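Local coordinates for ribonuclease VapC (Haemophilus influenzae, PDB 6NKL), which probably acts as the toxic RNase of a VapBC toxin-antitoxin system, a magnesium-dependent nuclease of the PIN-domain family, at residues B[77-88]-B[97-108]. Sequence-based numbering, arbitrary orientation.
Sequences ICLHYGKWANTL and NNDLWIACHALS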
loop_
_atom_site.group_PDB
_atom_site.type_symbol
_atom_site.label_atom_id
_atom_site.label_comp_id
_atom_site.label_asym_id
_atom_site.label_seq_id
_atom_site.Cartn_x
_atom_site.Cartn_y
_atom_site.Cartn_z
ATOM N N ILE B 77 -7.116 3.208 -6.262
ATOM C CA ILE B 77 -5.696 2.853 -6.185
ATOM C C ILE B 77 -5.516 1.365 -6.462
ATOM O O ILE B 77 -4.533 0.947 -7.076
ATOM C CB ILE B 77 -5.104 3.252 -4.817
ATOM C CG1 ILE B 77 -3.564 3.198 -4.859
ATOM C CG2 ILE B 77 -5.618 2.306 -3.736
ATOM C CD1 ILE B 77 -2.850 3.776 -3.627
ATOM N N CYS B 78 -6.463 0.547 -6.013
ATOM C CA CYS B 78 -6.356 -0.908 -6.157
ATOM C C CYS B 78 -6.522 -1.348 -7.605
ATOM O O CYS B 78 -5.865 -2.300 -8.052
ATOM C CB CYS B 78 -7.412 -1.607 -5.281
ATOM S SG CYS B 78 -7.294 -1.150 -3.518
ATOM N N LEU B 79 -7.437 -0.712 -8.333
ATOM C CA LEU B 79 -7.578 -0.985 -9.760
ATOM C C LEU B 79 -6.283 -0.695 -10.494
ATOM O O LEU B 79 -5.815 -1.515 -11.295
ATOM C CB LEU B 79 -8.739 -0.161 -10.342
ATOM C CG LEU B 79 -10.060 -0.345 -9.562
ATOM C CD1 LEU B 79 -11.176 0.543 -10.057
ATOM C CD2 LEU B 79 -10.509 -1.830 -9.589
ATOM N N HIS B 80 -5.669 0.468 -10.217
ATOM C CA HIS B 80 -4.417 0.804 -10.896
ATOM C C HIS B 80 -3.292 -0.111 -10.473
ATOM O O HIS B 80 -2.441 -0.478 -11.291
ATOM C CB HIS B 80 -4.020 2.250 -10.626
ATOM C CG HIS B 80 -4.902 3.251 -11.298
ATOM N ND1 HIS B 80 -4.768 3.574 -12.630
ATOM C CD2 HIS B 80 -5.915 4.015 -10.820
ATOM C CE1 HIS B 80 -5.671 4.483 -12.948
ATOM N NE2 HIS B 80 -6.382 4.763 -11.869
ATOM N N TYR B 81 -3.212 -0.432 -9.182
ATOM C CA TYR B 81 -2.143 -1.319 -8.738
ATOM C C TYR B 81 -2.266 -2.693 -9.390
ATOM O O TYR B 81 -1.267 -3.263 -9.825
ATOM C CB TYR B 81 -2.157 -1.441 -7.223
ATOM C CG TYR B 81 -1.029 -2.271 -6.659
ATOM C CD1 TYR B 81 0.118 -1.673 -6.178
ATOM C CD2 TYR B 81 -1.112 -3.645 -6.601
ATOM C CE1 TYR B 81 1.147 -2.430 -5.655
ATOM C CE2 TYR B 81 -0.090 -4.404 -6.061
ATOM C CZ TYR B 81 1.034 -3.796 -5.607
ATOM O OH TYR B 81 2.051 -4.561 -5.058
ATOM N N GLY B 82 -3.488 -3.239 -9.478
ATOM C CA GLY B 82 -3.656 -4.540 -10.109
ATOM C C GLY B 82 -3.205 -4.557 -11.559
ATOM O O GLY B 82 -2.577 -5.515 -12.012
ATOM N N LYS B 83 -3.537 -3.508 -12.315
ATOM C CA LYS B 83 -3.132 -3.460 -13.715
ATOM C C LYS B 83 -1.624 -3.416 -13.833
ATOM O O LYS B 83 -1.022 -4.188 -14.582
ATOM C CB LYS B 83 -3.740 -2.238 -14.406
ATOM C CG LYS B 83 -3.468 -2.179 -15.902
ATOM C CD LYS B 83 -3.501 -0.740 -16.443
ATOM C CE LYS B 83 -4.767 -0.017 -15.981
ATOM N NZ LYS B 83 -4.794 1.442 -16.359
ATOM N N TRP B 84 -0.989 -2.511 -13.083
ATOM C CA TRP B 84 0.421 -2.249 -13.308
ATOM C C TRP B 84 1.296 -3.289 -12.633
ATOM O O TRP B 84 2.344 -3.648 -13.172
ATOM C CB TRP B 84 0.764 -0.815 -12.846
ATOM C CG TRP B 84 0.287 0.157 -13.870
ATOM C CD1 TRP B 84 -0.767 1.019 -13.781
ATOM C CD2 TRP B 84 0.825 0.317 -15.178
ATOM N NE1 TRP B 84 -0.907 1.719 -14.954
ATOM C CE2 TRP B 84 0.054 1.297 -15.834
ATOM C CE3 TRP B 84 1.879 -0.282 -15.859
ATOM C CZ2 TRP B 84 0.312 1.701 -17.150
ATOM C CZ3 TRP B 84 2.145 0.119 -17.169
ATOM C CH2 TRP B 84 1.356 1.095 -17.806
ATOM N N ALA B 85 0.877 -3.813 -11.487
ATOM C CA ALA B 85 1.574 -4.970 -10.925
ATOM C C ALA B 85 1.612 -6.131 -11.916
ATOM O O ALA B 85 2.615 -6.845 -12.020
ATOM C CB ALA B 85 0.894 -5.435 -9.642
ATOM N N ASN B 86 0.527 -6.350 -12.639
ATOM C CA ASN B 86 0.512 -7.442 -13.618
ATOM C C ASN B 86 1.469 -7.147 -14.767
ATOM O O ASN B 86 2.359 -7.949 -15.077
ATOM C CB ASN B 86 -0.903 -7.644 -14.128
ATOM C CG ASN B 86 -0.982 -8.687 -15.208
ATOM O OD1 ASN B 86 -1.376 -8.407 -16.351
ATOM N ND2 ASN B 86 -0.612 -9.902 -14.856
ATOM N N THR B 87 1.333 -5.966 -15.382
ATOM C CA THR B 87 2.243 -5.571 -16.454
ATOM C C THR B 87 3.693 -5.623 -15.995
ATOM O O THR B 87 4.553 -6.166 -16.695
ATOM C CB THR B 87 1.883 -4.174 -16.961
ATOM O OG1 THR B 87 0.586 -4.188 -17.579
ATOM C CG2 THR B 87 2.885 -3.691 -17.973
ATOM N N LEU B 88 3.986 -5.107 -14.806
ATOM C CA LEU B 88 5.372 -5.017 -14.386
ATOM C C LEU B 88 5.960 -6.354 -13.969
ATOM O O LEU B 88 7.178 -6.439 -13.778
ATOM C CB LEU B 88 5.499 -4.005 -13.242
ATOM C CG LEU B 88 5.185 -2.545 -13.599
ATOM C CD1 LEU B 88 5.132 -1.664 -12.364
ATOM C CD2 LEU B 88 6.205 -1.985 -14.544
ATOM N N ASN B 97 8.112 -1.824 -4.417
ATOM C CA ASN B 97 6.696 -2.008 -4.097
ATOM C C ASN B 97 6.085 -0.725 -3.572
ATOM O O ASN B 97 4.978 -0.351 -3.978
ATOM C CB ASN B 97 6.457 -3.132 -3.091
ATOM C CG ASN B 97 4.923 -3.544 -3.002
ATOM O OD1 ASN B 97 4.385 -3.796 -1.911
ATOM N ND2 ASN B 97 4.240 -3.577 -4.152
ATOM N N ASN B 98 6.784 -0.028 -2.677
ATOM C CA ASN B 98 6.232 1.208 -2.136
ATOM C C ASN B 98 6.213 2.313 -3.190
ATOM O O ASN B 98 5.281 3.121 -3.221
ATOM C CB ASN B 98 7.009 1.649 -0.902
ATOM C CG ASN B 98 6.573 0.892 0.351
ATOM O OD1 ASN B 98 5.478 0.331 0.391
ATOM N ND2 ASN B 98 7.412 0.895 1.377
ATOM N N ASP B 99 7.218 2.354 -4.075
ATOM C CA ASP B 99 7.170 3.295 -5.190
ATOM C C ASP B 99 5.972 3.008 -6.078
ATOM O O ASP B 99 5.322 3.929 -6.584
ATOM C CB ASP B 99 8.449 3.223 -6.008
ATOM C CG ASP B 99 9.613 4.036 -5.379
ATOM O OD1 ASP B 99 9.359 4.898 -4.479
ATOM O OD2 ASP B 99 10.786 3.820 -5.813
ATOM N N LEU B 100 5.651 1.730 -6.267
ATOM C CA LEU B 100 4.512 1.383 -7.108
ATOM C C LEU B 100 3.208 1.825 -6.475
ATOM O O LEU B 100 2.336 2.369 -7.157
ATOM C CB LEU B 100 4.462 -0.114 -7.353
ATOM C CG LEU B 100 3.344 -0.607 -8.260
ATOM C CD1 LEU B 100 3.461 0.046 -9.629
ATOM C CD2 LEU B 100 3.442 -2.113 -8.380
ATOM N N TRP B 101 3.036 1.567 -5.176
ATOM C CA TRP B 101 1.829 2.038 -4.508
ATOM C C TRP B 101 1.707 3.549 -4.661
ATOM O O TRP B 101 0.629 4.058 -4.939
ATOM C CB TRP B 101 1.833 1.626 -3.034
ATOM C CG TRP B 101 1.358 0.235 -2.809
ATOM C CD1 TRP B 101 2.106 -0.846 -2.415
ATOM C CD2 TRP B 101 0.019 -0.242 -2.961
ATOM N NE1 TRP B 101 1.311 -1.957 -2.300
ATOM C CE2 TRP B 101 0.025 -1.615 -2.638
ATOM C CE3 TRP B 101 -1.183 0.356 -3.349
ATOM C CZ2 TRP B 101 -1.121 -2.385 -2.692
ATOM C CZ3 TRP B 101 -2.312 -0.406 -3.398
ATOM C CH2 TRP B 101 -2.279 -1.766 -3.075
ATOM N N ILE B 102 2.825 4.273 -4.550
ATOM C CA ILE B 102 2.800 5.728 -4.626
ATOM C C ILE B 102 2.372 6.169 -6.018
ATOM O O ILE B 102 1.458 6.993 -6.176
ATOM C CB ILE B 102 4.182 6.287 -4.229
ATOM C CG1 ILE B 102 4.429 6.076 -2.744
ATOM C CG2 ILE B 102 4.315 7.801 -4.497
ATOM C CD1 ILE B 102 5.871 6.355 -2.341
ATOM N N ALA B 103 2.956 5.549 -7.047
ATOM C CA ALA B 103 2.572 5.859 -8.423
ATOM C C ALA B 103 1.084 5.618 -8.640
ATOM O O ALA B 103 0.380 6.452 -9.229
ATOM C CB ALA B 103 3.410 5.029 -9.401
ATOM N N CYS B 104 0.583 4.475 -8.168
ATOM C CA CYS B 104 -0.826 4.169 -8.358
ATOM C C CYS B 104 -1.701 5.128 -7.567
ATOM O O CYS B 104 -2.813 5.447 -7.998
ATOM C CB CYS B 104 -1.112 2.718 -7.949
ATOM S SG CYS B 104 -0.288 1.563 -9.061
ATOM N N HIS B 105 -1.237 5.574 -6.397
ATOM C CA HIS B 105 -1.969 6.616 -5.685
ATOM C C HIS B 105 -2.119 7.863 -6.549
ATOM O O HIS B 105 -3.226 8.391 -6.721
ATOM C CB HIS B 105 -1.274 6.961 -4.400
ATOM C CG HIS B 105 -2.187 7.517 -3.361
ATOM N ND1 HIS B 105 -1.853 7.550 -2.021
ATOM C CD2 HIS B 105 -3.420 8.072 -3.457
ATOM C CE1 HIS B 105 -2.860 8.066 -1.335
ATOM N NE2 HIS B 105 -3.812 8.411 -2.182
ATOM N N ALA B 106 -1.012 8.344 -7.111
ATOM C CA ALA B 106 -1.100 9.480 -8.022
ATOM C C ALA B 106 -2.051 9.187 -9.186
ATOM O O ALA B 106 -2.884 10.027 -9.532
ATOM C CB ALA B 106 0.289 9.842 -8.544
ATOM N N LEU B 107 -1.962 7.995 -9.788
ATOM C CA LEU B 107 -2.908 7.653 -10.858
ATOM C C LEU B 107 -4.345 7.765 -10.374
ATOM O O LEU B 107 -5.212 8.289 -11.075
ATOM C CB LEU B 107 -2.658 6.239 -11.374
ATOM C CG LEU B 107 -1.421 6.045 -12.237
ATOM C CD1 LEU B 107 -1.281 4.583 -12.476
ATOM C CD2 LEU B 107 -1.568 6.789 -13.577
ATOM N N SER B 108 -4.615 7.296 -9.165
ATOM C CA SER B 108 -5.979 7.263 -8.672
ATOM C C SER B 108 -6.529 8.652 -8.417
ATOM O O SER B 108 -7.744 8.816 -8.329
ATOM C CB SER B 108 -6.066 6.465 -7.364
ATOM O OG SER B 108 -5.466 7.211 -6.309
#
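Tyr81 lies face to face on the six-membered ring of Trp101. The ring centroids are 3.9 Å apart and the planes 16° from parallel. With CG anti to the backbone N (chi1 -176°), Tyr81 points out across Trp101, the two side chains running at about a right angle, and its OH meets Asn97. There Asn97 ND2 donates to Tyr81 OH at 2.6 Å, in the plane of both the phenol ring and the amide. The bond is bent, with an angle of 143° at the hydrogen. Leu100, Cys104, Trp101 and Asn97 form the hole that receives Tyr81. Leu100 CD2 approaches the ring obliquely, 3.6 Å from Tyr81 CE1, while Leu100 CD1 meets Leu88 CD1 tip to tip.

Ile77 is a second knob, set among Trp101, Cys104, His105 and Ser108. Its CD1 touches His105 CB at 3.6 Å and the edge of the Trp101 ring. Farther along, Leu107 CB makes a CH-pi contact over the His80 face, 3.7 Å from the ring centroid. Leu107 CD1 also reaches Trp84 NE1 at 3.8 Å.

Outside this shell, Asn98 ND2 of the second subunit hydrogen-bonds Tyr81 OH, linking the stack to the subunit interface. His105 ND1 is hydrogen-bonded to Ser37 OG. Helix 97-109 also carries Asp99, a predicted magnesium ligand. Its other side packs on helix 38-49 and on strand 112-115 of the parallel sheet, and helix 75-89 lies across the side that bears Leu100 and Cys104.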